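Local coordinates for phenylacetic acid degradation protein PaaI (Thermus thermophilus HB8, PDB 1WLU) that probably hydrolyses acyl-CoA thioesters as a hot dog fold thioesterase linked to phenylacetic acid degradation, at residues A45-A50 with V98-E103. Numbering follows the deposited sequence.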
loop_
_atom_site.group_PDB
_atom_site.type_symbol
_atom_site.label_atom_id
_atom_site.label_comp_id
_atom_site.label_asym_id
_atom_site.label_seq_id
_atom_site.Cartn_x
_atom_site.Cartn_y
_atom_site.Cartn_z
ATOM N N ALA A 45 14.248 -2.392 -5.879
ATOM C CA ALA A 45 15.065 -3.599 -5.793
ATOM C C ALA A 45 16.009 -3.514 -4.598
ATOM O O ALA A 45 16.239 -4.505 -3.902
ATOM C CB ALA A 45 15.860 -3.787 -7.078
ATOM N N LEU A 46 16.555 -2.326 -4.367
ATOM C CA LEU A 46 17.459 -2.104 -3.247
ATOM C C LEU A 46 16.724 -2.348 -1.930
ATOM O O LEU A 46 17.190 -3.102 -1.076
ATOM C CB LEU A 46 17.991 -0.670 -3.285
ATOM C CG LEU A 46 18.932 -0.253 -2.156
ATOM C CD1 LEU A 46 20.273 -0.956 -2.320
ATOM C CD2 LEU A 46 19.123 1.253 -2.187
ATOM N N ALA A 47 15.568 -1.711 -1.771
ATOM C CA ALA A 47 14.784 -1.866 -0.550
ATOM C C ALA A 47 14.311 -3.301 -0.376
ATOM O O ALA A 47 14.380 -3.859 0.720
ATOM C CB ALA A 47 13.588 -0.921 -0.580
ATOM N N ASP A 48 13.834 -3.897 -1.464
ATOM C CA ASP A 48 13.341 -5.266 -1.438
ATOM C C ASP A 48 14.434 -6.247 -1.035
ATOM O O ASP A 48 14.166 -7.241 -0.361
ATOM C CB ASP A 48 12.792 -5.647 -2.813
ATOM C CG ASP A 48 12.122 -6.997 -2.812
ATOM O OD1 ASP A 48 11.091 -7.140 -2.126
ATOM O OD2 ASP A 48 12.624 -7.917 -3.487
ATOM N N SER A 49 15.665 -5.970 -1.452
ATOM C CA SER A 49 16.783 -6.845 -1.110
ATOM C C SER A 49 17.059 -6.812 0.394
ATOM O O SER A 49 17.307 -7.852 1.003
ATOM C CB SER A 49 18.033 -6.443 -1.897
ATOM O OG SER A 49 17.842 -6.656 -3.287
ATOM N N ALA A 50 17.019 -5.623 0.991
ATOM C CA ALA A 50 17.241 -5.499 2.431
ATOM C C ALA A 50 16.085 -6.188 3.163
ATOM O O ALA A 50 16.285 -6.861 4.172
ATOM C CB ALA A 50 17.318 -4.029 2.821
ATOM N N VAL A 98 11.559 -0.355 5.660
ATOM C CA VAL A 98 12.856 -0.154 5.039
ATOM C C VAL A 98 13.024 1.294 4.607
ATOM O O VAL A 98 12.306 1.783 3.733
ATOM C CB VAL A 98 13.040 -1.068 3.805
ATOM C CG1 VAL A 98 14.454 -0.918 3.257
ATOM C CG2 VAL A 98 12.780 -2.522 4.185
ATOM N N GLU A 99 13.963 1.984 5.240
ATOM C CA GLU A 99 14.238 3.369 4.900
ATOM C C GLU A 99 15.330 3.421 3.841
ATOM O O GLU A 99 16.384 2.802 3.994
ATOM C CB GLU A 99 14.678 4.143 6.144
ATOM C CG GLU A 99 13.532 4.487 7.085
ATOM C CD GLU A 99 13.991 5.210 8.334
ATOM O OE1 GLU A 99 15.065 5.845 8.293
ATOM O OE2 GLU A 99 13.268 5.153 9.351
ATOM N N VAL A 100 15.062 4.138 2.756
ATOM C CA VAL A 100 16.031 4.288 1.675
ATOM C C VAL A 100 16.649 5.664 1.883
ATOM O O VAL A 100 15.964 6.688 1.801
ATOM C CB VAL A 100 15.347 4.185 0.297
ATOM C CG1 VAL A 100 16.377 4.307 -0.813
ATOM C CG2 VAL A 100 14.624 2.845 0.190
ATOM N N VAL A 101 17.949 5.670 2.160
ATOM C CA VAL A 101 18.676 6.892 2.471
ATOM C C VAL A 101 19.875 7.170 1.574
ATOM O O VAL A 101 20.594 6.256 1.174
ATOM C CB VAL A 101 19.173 6.831 3.938
ATOM C CG1 VAL A 101 19.877 8.122 4.318
ATOM C CG2 VAL A 101 18.001 6.556 4.871
ATOM N N SER A 102 20.085 8.443 1.262
ATOM C CA SER A 102 21.224 8.854 0.449
ATOM C C SER A 102 21.728 10.176 1.004
ATOM O O SER A 102 20.975 11.144 1.098
ATOM C CB SER A 102 20.832 9.022 -1.021
ATOM O OG SER A 102 21.963 9.409 -1.793
ATOM N N GLU A 103 23.000 10.199 1.387
ATOM C CA GLU A 103 23.619 11.395 1.944
ATOM C C GLU A 103 22.803 11.984 3.096
ATOM O O GLU A 103 22.590 13.195 3.165
ATOM C CB GLU A 103 23.815 12.448 0.850
ATOM C CG GLU A 103 24.708 11.991 -0.297
ATOM C CD GLU A 103 26.078 11.533 0.169
ATOM O OE1 GLU A 103 26.769 12.317 0.854
ATOM O OE2 GLU A 103 26.468 10.389 -0.152
#
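The hot dog fold wraps an antiparallel sheet around a central helix, and here A47 of that helix, 40-56, sits on V98 and V100 of strand 93-102. The short axes of helix 45-50 and strand 98-102 approach to 8.7 Å at 138° between their N-to-C directions. A47 CB touches a methyl of each valine, 3.9 Å from V98 CG1 and 4.0 Å from V100 CG2. Different branches are used although both valines hold CG1 anti to the backbone N (chi1 -175° in V98). V98 CG1 also lies 4.3 Å from A50 CB, three residues further on, so that methyl spans both alanines, while V98 CG2 stays near A47 O at 4.0 Å. At the other end L46 reaches over with CD2, 4.3 Å from V100 CG1, and it also packs on V80 and A82 of strand 79-89. Farther from the strand, A45 O accepts hydrogen bonds from S49 N and S49 OG (2.8 Å for OG) on opposite faces of its carbonyl plane; S49 OG is also hydrogen-bonded to H39 NE2 of the second subunit. The side-chain pairs are all apolar and buried: dispersion and the hydrophobic effect hold helix to sheet, and small alanine methyls permit the close approach.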